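Local structure of titin (Homo sapiens, 3LCY) at residues A[135-149]-A[152-164]. The protein is a giant muscle protein whose tandem immunoglobulin domains form part of its A-band region, and which also carries a serine/threonine kinase activity. Numbering follows the deposited sequence.
Sequences MTWFHGQKLLQNSEN and IENTEHYTHLVMK
Two buried residues, Trp137 and Thr159, meet through a hydrogen-bond chain that runs out to Asn154. The indole NE1 donates to Thr159 OG1 at 2.7 Å. Its N-H...O angle is 154° and the oxygen lies close to the ring plane, so the bond is made at the ring edge. OG1 in turn donates to Asn154 OD1, also 2.7 Å away, from a position tilted out of the carbonyl plane. The hydroxyl thus accepts from one partner and donates to another, which holds its rotation. Setting OG1 anti to the backbone N (chi1 172°) brings it to both partners. The other end of the amide is tied across the contact by a water, which accepts from Asn154 ND2 and donates to Met135 O.

Apolar packing covers the same ring. Leu161 lies over one face, its CD2 in a CH-pi contact 4.0 Å from the centroid of the six-membered ring, while Ile152 CG2 reaches Trp137 CD1 obliquely at 3.7 Å. Leu144 CB extends this patch onto Ile152 CD1. At the far end the thioether of Met135, bent at its last torsion, runs past Thr159 and lays its CE against Asn154 CB.

The axes of strands 135-139 and 158-163 come within 8.6 Å and cross at a modest angle, consistent with strands that face each other across the two sheets of an immunoglobulin beta-sandwich. Trp137 lies in the I-set core between those sheets, as the strand C tryptophan of Ig domains does, with Val125 and Val177 also packed against it.

One backbone and one side-chain hydrogen bond, both to main-chain carbonyls, join the segments where the chain returns from 142-143 toward the second sheet. Lys164 N donates to Asn149 O at 2.9 Å, almost straight at 174°. The side-chain bond, from Lys164 NZ to Glu148 O, is 3.2 Å long and nearly in line with the carbonyl bond.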
ATOM      1  N   MET A 135      12.825  -6.902   2.288  1.00 23.55           N
ATOM      2  CA  MET A 135      12.372  -7.965   3.160  1.00 25.41           C
ATOM      3  C   MET A 135      13.366  -9.105   3.140  1.00 25.95           C
ATOM      4  O   MET A 135      13.838  -9.503   2.084  1.00 29.36           O
ATOM      5  CB  MET A 135      10.975  -8.422   2.740  1.00 28.14           C
ATOM      6  CG  MET A 135       9.916  -7.347   2.936  1.00 30.22           C
ATOM      7  SD  MET A 135       8.290  -7.695   2.249  1.00 38.55           S
ATOM      8  CE  MET A 135       8.460  -7.088   0.587  1.00 17.12           C
ATOM      9  N   THR A 136      13.702  -9.620   4.314  1.00 22.78           N
ATOM     10  CA  THR A 136      14.674 -10.705   4.386  1.00 25.92           C
ATOM     11  C   THR A 136      14.278 -11.780   5.399  1.00 25.47           C
ATOM     12  O   THR A 136      13.739 -11.476   6.464  1.00 23.41           O
ATOM     13  CB  THR A 136      16.078 -10.175   4.744  1.00 27.95           C
ATOM     14  OG1 THR A 136      16.454  -9.135   3.831  1.00 27.08           O
ATOM     15  CG2 THR A 136      17.103 -11.290   4.676  1.00 29.04           C
ATOM     16  N   TRP A 137      14.554 -13.035   5.059  1.00 26.37           N
ATOM     17  CA  TRP A 137      14.301 -14.154   5.959  1.00 23.11           C
ATOM     18  C   TRP A 137      15.601 -14.850   6.347  1.00 19.80           C
ATOM     19  O   TRP A 137      16.491 -15.031   5.516  1.00 19.08           O
ATOM     20  CB  TRP A 137      13.348 -15.163   5.315  1.00 14.42           C
ATOM     21  CG  TRP A 137      11.909 -14.751   5.357  1.00 18.32           C
ATOM     22  CD1 TRP A 137      11.233 -14.031   4.415  1.00 19.09           C
ATOM     23  CD2 TRP A 137      10.964 -15.038   6.394  1.00 19.05           C
ATOM     24  NE1 TRP A 137       9.928 -13.851   4.801  1.00 18.12           N
ATOM     25  CE2 TRP A 137       9.736 -14.461   6.016  1.00 16.84           C
ATOM     26  CE3 TRP A 137      11.037 -15.727   7.610  1.00 20.73           C
ATOM     27  CZ2 TRP A 137       8.593 -14.548   6.802  1.00 16.07           C
ATOM     28  CZ3 TRP A 137       9.899 -15.815   8.392  1.00 20.02           C
ATOM     29  CH2 TRP A 137       8.693 -15.229   7.984  1.00 19.59           C
ATOM     30  N   PHE A 138      15.705 -15.235   7.614  1.00 20.15           N
ATOM     31  CA  PHE A 138      16.877 -15.950   8.101  1.00 20.76           C
ATOM     32  C   PHE A 138      16.474 -17.235   8.811  1.00 24.80           C
ATOM     33  O   PHE A 138      15.540 -17.245   9.610  1.00 27.70           O
ATOM     34  CB  PHE A 138      17.673 -15.085   9.085  1.00 20.89           C
ATOM     35  CG  PHE A 138      18.255 -13.838   8.479  1.00 20.52           C
ATOM     36  CD1 PHE A 138      19.536 -13.840   7.948  1.00 20.98           C
ATOM     37  CD2 PHE A 138      17.529 -12.660   8.456  1.00 21.62           C
ATOM     38  CE1 PHE A 138      20.078 -12.692   7.397  1.00 21.00           C
ATOM     39  CE2 PHE A 138      18.064 -11.510   7.907  1.00 20.87           C
ATOM     40  CZ  PHE A 138      19.340 -11.526   7.377  1.00 21.42           C
ATOM     41  N   HIS A 139      17.182 -18.320   8.521  1.00 27.51           N
ATOM     42  CA  HIS A 139      17.084 -19.509   9.349  1.00 29.19           C
ATOM     43  C   HIS A 139      18.415 -19.679  10.065  1.00 32.69           C
ATOM     44  O   HIS A 139      19.402 -20.112   9.469  1.00 32.93           O
ATOM     45  CB  HIS A 139      16.751 -20.746   8.518  1.00 28.99           C
ATOM     46  CG  HIS A 139      16.565 -21.986   9.335  1.00 29.77           C
ATOM     47  ND1 HIS A 139      17.011 -23.222   8.920  1.00 30.84           N
ATOM     48  CD2 HIS A 139      15.983 -22.182  10.542  1.00 29.12           C
ATOM     49  CE1 HIS A 139      16.710 -24.126   9.836  1.00 30.15           C
ATOM     50  NE2 HIS A 139      16.087 -23.521  10.830  1.00 26.53           N
ATOM     51  N   GLY A 140      18.435 -19.333  11.347  1.00 35.29           N
ATOM     52  CA  GLY A 140      19.676 -19.263  12.089  1.00 39.58           C
ATOM     53  C   GLY A 140      20.477 -18.077  11.596  1.00 44.04           C
ATOM     54  O   GLY A 140      20.023 -16.935  11.679  1.00 49.35           O
ATOM     55  N   GLN A 141      21.668 -18.345  11.074  1.00 44.40           N
ATOM     56  CA  GLN A 141      22.512 -17.294  10.524  1.00 44.78           C
ATOM     57  C   GLN A 141      22.571 -17.399   9.005  1.00 43.43           C
ATOM     58  O   GLN A 141      23.385 -16.745   8.357  1.00 43.10           O
ATOM     59  CB  GLN A 141      23.917 -17.367  11.122  1.00 47.34           C
ATOM     60  CG  GLN A 141      24.626 -18.698  10.911  1.00 50.68           C
ATOM     61  CD  GLN A 141      25.878 -18.825  11.759  1.00 54.91           C
ATOM     62  OE1 GLN A 141      26.787 -19.588  11.436  1.00 55.77           O
ATOM     63  NE2 GLN A 141      25.927 -18.076  12.854  1.00 56.59           N
ATOM     64  N   LYS A 142      21.698 -18.228   8.445  1.00 43.32           N
ATOM     65  CA  LYS A 142      21.668 -18.457   7.007  1.00 45.73           C
ATOM     66  C   LYS A 142      20.548 -17.648   6.362  1.00 39.67           C
ATOM     67  O   LYS A 142      19.381 -17.794   6.722  1.00 40.11           O
ATOM     68  CB  LYS A 142      21.471 -19.947   6.716  1.00 52.02           C
ATOM     69  CG  LYS A 142      22.083 -20.427   5.409  1.00 55.98           C
ATOM     70  CD  LYS A 142      23.584 -20.631   5.547  1.00 59.27           C
ATOM     71  CE  LYS A 142      24.181 -21.260   4.296  1.00 60.99           C
ATOM     72  NZ  LYS A 142      24.049 -20.378   3.105  1.00 61.66           N
ATOM     73  N   LEU A 143      20.906 -16.794   5.408  1.00 35.44           N
ATOM     74  CA  LEU A 143      19.920 -15.982   4.702  1.00 32.74           C
ATOM     75  C   LEU A 143      19.172 -16.837   3.685  1.00 28.76           C
ATOM     76  O   LEU A 143      19.782 -17.437   2.802  1.00 31.07           O
ATOM     77  CB  LEU A 143      20.598 -14.794   4.014  1.00 32.44           C
ATOM     78  CG  LEU A 143      19.705 -13.655   3.516  1.00 27.76           C
ATOM     79  CD1 LEU A 143      20.493 -12.358   3.416  1.00 26.06           C
ATOM     80  CD2 LEU A 143      19.066 -13.995   2.181  1.00 25.21           C
ATOM     81  N   LEU A 144      17.866 -16.878   3.782  1.00 25.50           N
ATOM     82  CA  LEU A 144      17.048 -17.635   2.862  1.00 25.66           C
ATOM     83  C   LEU A 144      16.828 -17.098   1.467  1.00 26.50           C
ATOM     84  O   LEU A 144      16.451 -15.985   1.251  1.00 22.69           O
ATOM     85  CB  LEU A 144      15.710 -17.947   3.485  1.00 27.44           C
ATOM     86  CG  LEU A 144      15.858 -18.745   4.747  1.00 30.22           C
ATOM     87  CD1 LEU A 144      14.593 -18.891   5.382  1.00 31.14           C
ATOM     88  CD2 LEU A 144      16.480 -20.041   4.483  1.00 29.12           C
ATOM     89  N   GLN A 145      17.045 -17.984   0.531  1.00 28.95           N
ATOM     90  CA  GLN A 145      16.943 -17.703  -0.855  1.00 29.24           C
ATOM     91  C   GLN A 145      16.065 -18.695  -1.547  1.00 31.08           C
ATOM     92  O   GLN A 145      15.933 -19.794  -1.131  1.00 31.27           O
ATOM     93  CB  GLN A 145      18.312 -17.697  -1.459  1.00 32.86           C
ATOM     94  CG  GLN A 145      19.042 -16.443  -1.207  1.00 41.04           C
ATOM     95  CD  GLN A 145      20.467 -16.490  -1.608  1.00 44.32           C
ATOM     96  OE1 GLN A 145      21.036 -17.540  -1.763  1.00 43.71           O
ATOM     97  NE2 GLN A 145      21.051 -15.346  -1.765  1.00 45.75           N
ATOM     98  N   ASN A 146      15.452 -18.269  -2.621  1.00 34.29           N
ATOM     99  CA  ASN A 146      14.611 -19.130  -3.398  1.00 35.91           C
ATOM    100  C   ASN A 146      15.370 -20.283  -3.954  1.00 34.27           C
ATOM    101  O   ASN A 146      16.446 -20.142  -4.442  1.00 32.56           O
ATOM    102  CB  ASN A 146      13.974 -18.371  -4.531  1.00 38.19           C
ATOM    103  CG  ASN A 146      12.935 -17.433  -4.075  1.00 43.90           C
ATOM    104  OD1 ASN A 146      13.215 -16.378  -3.592  1.00 45.35           O
ATOM    105  ND2 ASN A 146      11.729 -17.803  -4.240  1.00 47.16           N
ATOM    106  N   SER A 147      14.764 -21.445  -3.822  1.00 35.64           N
ATOM    107  CA  SER A 147      15.322 -22.698  -4.266  1.00 40.18           C
ATOM    108  C   SER A 147      14.214 -23.684  -4.534  1.00 46.99           C
ATOM    109  O   SER A 147      13.047 -23.330  -4.563  1.00 46.70           O
ATOM    110  CB  SER A 147      16.264 -23.266  -3.211  1.00 40.36           C
ATOM    111  OG  SER A 147      15.574 -23.581  -2.030  1.00 40.75           O
ATOM    112  N   GLU A 148      14.604 -24.929  -4.730  1.00 51.91           N
ATOM    113  CA  GLU A 148      13.675 -25.991  -5.001  1.00 55.59           C
ATOM    114  C   GLU A 148      12.688 -26.192  -3.873  1.00 51.03           C
ATOM    115  O   GLU A 148      11.505 -26.346  -4.125  1.00 50.13           O
ATOM    116  CB  GLU A 148      14.481 -27.268  -5.190  1.00 64.97           C
ATOM    117  CG  GLU A 148      13.687 -28.539  -5.105  1.00 72.97           C
ATOM    118  CD  GLU A 148      12.676 -28.640  -6.212  1.00 78.33           C
ATOM    119  OE1 GLU A 148      11.942 -29.644  -6.269  1.00 80.49           O
ATOM    120  OE2 GLU A 148      12.616 -27.708  -7.029  1.00 79.65           O
ATOM    121  N   ASN A 149      13.163 -26.188  -2.637  1.00 49.78           N
ATOM    122  CA  ASN A 149      12.257 -26.380  -1.512  1.00 52.00           C
ATOM    123  C   ASN A 149      11.901 -25.133  -0.719  1.00 49.18           C
ATOM    124  O   ASN A 149      11.143 -25.191   0.233  1.00 50.68           O
ATOM    125  CB  ASN A 149      12.753 -27.517  -0.623  1.00 57.55           C
ATOM    126  CG  ASN A 149      12.832 -28.836  -1.378  1.00 62.08           C
ATOM    127  OD1 ASN A 149      11.819 -29.416  -1.747  1.00 61.78           O
ATOM    128  ND2 ASN A 149      14.037 -29.293  -1.635  1.00 63.70           N
ATOM    129  N   ILE A 152       9.956 -17.587  -1.472  1.00 30.57           N
ATOM    130  CA  ILE A 152       9.626 -16.391  -0.712  1.00 31.77           C
ATOM    131  C   ILE A 152       8.940 -15.361  -1.600  1.00 32.32           C
ATOM    132  O   ILE A 152       9.580 -14.737  -2.443  1.00 33.09           O
ATOM    133  CB  ILE A 152      10.890 -15.759  -0.099  1.00 31.19           C
ATOM    134  CG1 ILE A 152      11.716 -16.816   0.640  1.00 31.62           C
ATOM    135  CG2 ILE A 152      10.522 -14.610   0.828  1.00 32.42           C
ATOM    136  CD1 ILE A 152      13.056 -16.309   1.133  1.00 32.78           C
ATOM    137  N   GLU A 153       7.636 -15.185  -1.416  1.00 32.03           N
ATOM    138  CA  GLU A 153       6.907 -14.173  -2.172  1.00 32.03           C
ATOM    139  C   GLU A 153       6.766 -12.877  -1.381  1.00 26.65           C
ATOM    140  O   GLU A 153       6.131 -12.845  -0.326  1.00 18.85           O
ATOM    141  CB  GLU A 153       5.532 -14.683  -2.603  1.00 37.75           C
ATOM    142  CG  GLU A 153       4.628 -13.586  -3.147  1.00 47.05           C
ATOM    143  CD  GLU A 153       3.486 -14.125  -3.986  1.00 55.22           C
ATOM    144  OE1 GLU A 153       2.339 -13.662  -3.802  1.00 55.11           O
ATOM    145  OE2 GLU A 153       3.735 -15.011  -4.834  1.00 59.85           O
ATOM    146  N   ASN A 154       7.363 -11.811  -1.899  1.00 26.02           N
ATOM    147  CA  ASN A 154       7.299 -10.509  -1.249  1.00 23.42           C
ATOM    148  C   ASN A 154       6.338  -9.548  -1.947  1.00 24.13           C
ATOM    149  O   ASN A 154       6.410  -9.341  -3.159  1.00 23.50           O
ATOM    150  CB  ASN A 154       8.695  -9.897  -1.123  1.00 23.53           C
ATOM    151  CG  ASN A 154       9.540 -10.591  -0.073  1.00 28.90           C
ATOM    152  OD1 ASN A 154       9.013 -11.206   0.853  1.00 30.01           O
ATOM    153  ND2 ASN A 154      10.857 -10.496  -0.212  1.00 31.25           N
ATOM    154  N   THR A 155       5.440  -8.964  -1.159  1.00 23.79           N
ATOM    155  CA  THR A 155       4.395  -8.084  -1.669  1.00 28.48           C
ATOM    156  C   THR A 155       4.366  -6.787  -0.865  1.00 27.38           C
ATOM    157  O   THR A 155       4.961  -6.706   0.210  1.00 28.00           O
ATOM    158  CB  THR A 155       3.017  -8.790  -1.613  1.00 32.19           C
ATOM    159  OG1 THR A 155       2.930  -9.756  -2.667  1.00 31.88           O
ATOM    160  CG2 THR A 155       1.869  -7.801  -1.759  1.00 37.21           C
ATOM    161  N   GLU A 156       3.684  -5.773  -1.390  1.00 24.26           N
ATOM    162  CA  GLU A 156       3.544  -4.500  -0.693  1.00 24.21           C
ATOM    163  C   GLU A 156       2.588  -4.614   0.493  1.00 21.48           C
ATOM    164  O   GLU A 156       2.238  -3.615   1.120  1.00 20.88           O
ATOM    165  CB  GLU A 156       3.075  -3.401  -1.652  1.00 26.51           C
ATOM    166  CG  GLU A 156       1.591  -3.433  -1.986  1.00 29.48           C
ATOM    167  CD  GLU A 156       1.242  -4.449  -3.058  1.00 33.61           C
ATOM    168  OE1 GLU A 156       2.125  -5.238  -3.453  1.00 32.14           O
ATOM    169  OE2 GLU A 156       0.077  -4.454  -3.509  1.00 37.03           O
ATOM    170  N   HIS A 157       2.177  -5.838   0.808  1.00 24.47           N
ATOM    171  CA  HIS A 157       1.275  -6.065   1.930  1.00 24.12           C
ATOM    172  C   HIS A 157       1.775  -7.155   2.872  1.00 26.89           C
ATOM    173  O   HIS A 157       1.346  -7.232   4.023  1.00 30.86           O
ATOM    174  CB  HIS A 157      -0.134  -6.404   1.435  1.00 26.22           C
ATOM    175  CG  HIS A 157      -0.862  -5.248   0.846  1.00 32.56           C
ATOM    176  ND1 HIS A 157      -1.044  -4.048   1.514  1.00 35.09           N
ATOM    177  CD2 HIS A 157      -1.487  -5.084  -0.353  1.00 30.89           C
ATOM    178  CE1 HIS A 157      -1.723  -3.214   0.764  1.00 34.64           C
ATOM    179  NE2 HIS A 157      -2.007  -3.825  -0.384  1.00 33.31           N
ATOM    180  N   TYR A 158       2.680  -8.000   2.389  1.00 22.82           N
ATOM    181  CA  TYR A 158       3.175  -9.105   3.204  1.00 21.02           C
ATOM    182  C   TYR A 158       4.463  -9.713   2.662  1.00 18.56           C
ATOM    183  O   TYR A 158       4.847  -9.474   1.518  1.00 17.04           O
ATOM    184  CB  TYR A 158       2.108 -10.201   3.316  1.00 23.14           C
ATOM    185  CG  TYR A 158       1.683 -10.768   1.978  1.00 20.99           C
ATOM    186  CD1 TYR A 158       0.469 -10.412   1.407  1.00 18.37           C
ATOM    187  CD2 TYR A 158       2.504 -11.647   1.282  1.00 19.10           C
ATOM    188  CE1 TYR A 158       0.080 -10.921   0.183  1.00 17.30           C
ATOM    189  CE2 TYR A 158       2.124 -12.161   0.057  1.00 20.47           C
ATOM    190  CZ  TYR A 158       0.911 -11.793  -0.488  1.00 20.22           C
ATOM    191  OH  TYR A 158       0.520 -12.295  -1.707  1.00 20.33           O
ATOM    192  N   THR A 159       5.121 -10.506   3.501  1.00 19.95           N
ATOM    193  CA  THR A 159       6.228 -11.341   3.066  1.00 19.10           C
ATOM    194  C   THR A 159       5.873 -12.798   3.351  1.00 22.47           C
ATOM    195  O   THR A 159       5.599 -13.172   4.492  1.00 20.32           O
ATOM    196  CB  THR A 159       7.543 -10.953   3.763  1.00 18.39           C
ATOM    197  OG1 THR A 159       8.556 -11.915   3.444  1.00 21.65           O
ATOM    198  CG2 THR A 159       7.355 -10.892   5.269  1.00 17.91           C
ATOM    199  N   HIS A 160       5.860 -13.613   2.301  1.00 25.81           N
ATOM    200  CA  HIS A 160       5.347 -14.975   2.401  1.00 27.16           C
ATOM    201  C   HIS A 160       6.435 -16.018   2.173  1.00 27.24           C
ATOM    202  O   HIS A 160       6.974 -16.133   1.074  1.00 26.46           O
ATOM    203  CB  HIS A 160       4.205 -15.179   1.403  1.00 28.90           C
ATOM    204  CG  HIS A 160       3.467 -16.468   1.579  1.00 33.40           C
ATOM    205  ND1 HIS A 160       2.333 -16.578   2.347  1.00 35.93           N
ATOM    206  CD2 HIS A 160       3.709 -17.711   1.083  1.00 36.54           C
ATOM    207  CE1 HIS A 160       1.899 -17.829   2.320  1.00 36.65           C
ATOM    208  NE2 HIS A 160       2.720 -18.531   1.560  1.00 37.22           N
ATOM    209  N   LEU A 161       6.751 -16.776   3.218  1.00 24.27           N
ATOM    210  CA  LEU A 161       7.749 -17.836   3.126  1.00 21.30           C
ATOM    211  C   LEU A 161       7.088 -19.209   3.096  1.00 25.65           C
ATOM    212  O   LEU A 161       6.350 -19.572   4.012  1.00 27.72           O
ATOM    213  CB  LEU A 161       8.729 -17.762   4.300  1.00 23.42           C
ATOM    214  CG  LEU A 161       9.703 -18.936   4.448  1.00 24.48           C
ATOM    215  CD1 LEU A 161      10.650 -19.003   3.260  1.00 26.11           C
ATOM    216  CD2 LEU A 161      10.487 -18.835   5.746  1.00 22.72           C
ATOM    217  N   VAL A 162       7.403 -19.977   2.082  1.00 22.11           N
ATOM    218  CA  VAL A 162       6.940 -21.338   1.971  1.00 24.20           C
ATOM    219  C   VAL A 162       8.054 -22.411   1.988  1.00 26.89           C
ATOM    220  O   VAL A 162       8.972 -22.387   1.250  1.00 30.89           O
ATOM    221  CB  VAL A 162       5.941 -21.488   0.795  1.00 25.17           C
ATOM    222  CG1 VAL A 162       6.371 -20.792  -0.354  1.00 24.24           C
ATOM    223  CG2 VAL A 162       5.743 -22.844   0.443  1.00 28.54           C
ATOM    224  N   MET A 163       7.940 -23.359   2.874  1.00 23.09           N
ATOM    225  CA  MET A 163       8.936 -24.370   2.989  1.00 24.13           C
ATOM    226  C   MET A 163       8.366 -25.709   2.639  1.00 26.65           C
ATOM    227  O   MET A 163       7.432 -26.151   3.206  1.00 26.67           O
ATOM    228  CB  MET A 163       9.546 -24.337   4.372  1.00 26.76           C
ATOM    229  CG  MET A 163      10.510 -23.202   4.540  1.00 29.81           C
ATOM    230  SD  MET A 163      11.092 -22.790   6.149  1.00 42.82           S
ATOM    231  CE  MET A 163       9.758 -23.245   7.144  1.00 33.29           C
ATOM    232  N   LYS A 164       8.959 -26.354   1.666  1.00 29.81           N
ATOM    233  CA  LYS A 164       8.484 -27.630   1.214  1.00 34.78           C
ATOM    234  C   LYS A 164       9.081 -28.775   1.961  1.00 39.79           C
ATOM    235  O   LYS A 164      10.223 -28.766   2.245  1.00 40.14           O
ATOM    236  CB  LYS A 164       8.798 -27.806  -0.242  1.00 38.77           C
ATOM    237  CG  LYS A 164       7.600 -27.819  -1.072  1.00 50.18           C
ATOM    238  CD  LYS A 164       7.881 -28.064  -2.522  1.00 59.66           C
ATOM    239  CE  LYS A 164       8.028 -26.801  -3.324  1.00 63.49           C
ATOM    240  NZ  LYS A 164       8.428 -27.109  -4.722  1.00 65.87           N
TER
HETATM  241  O   HOH W   1      12.864 -12.322   1.293  1.00 27.64           O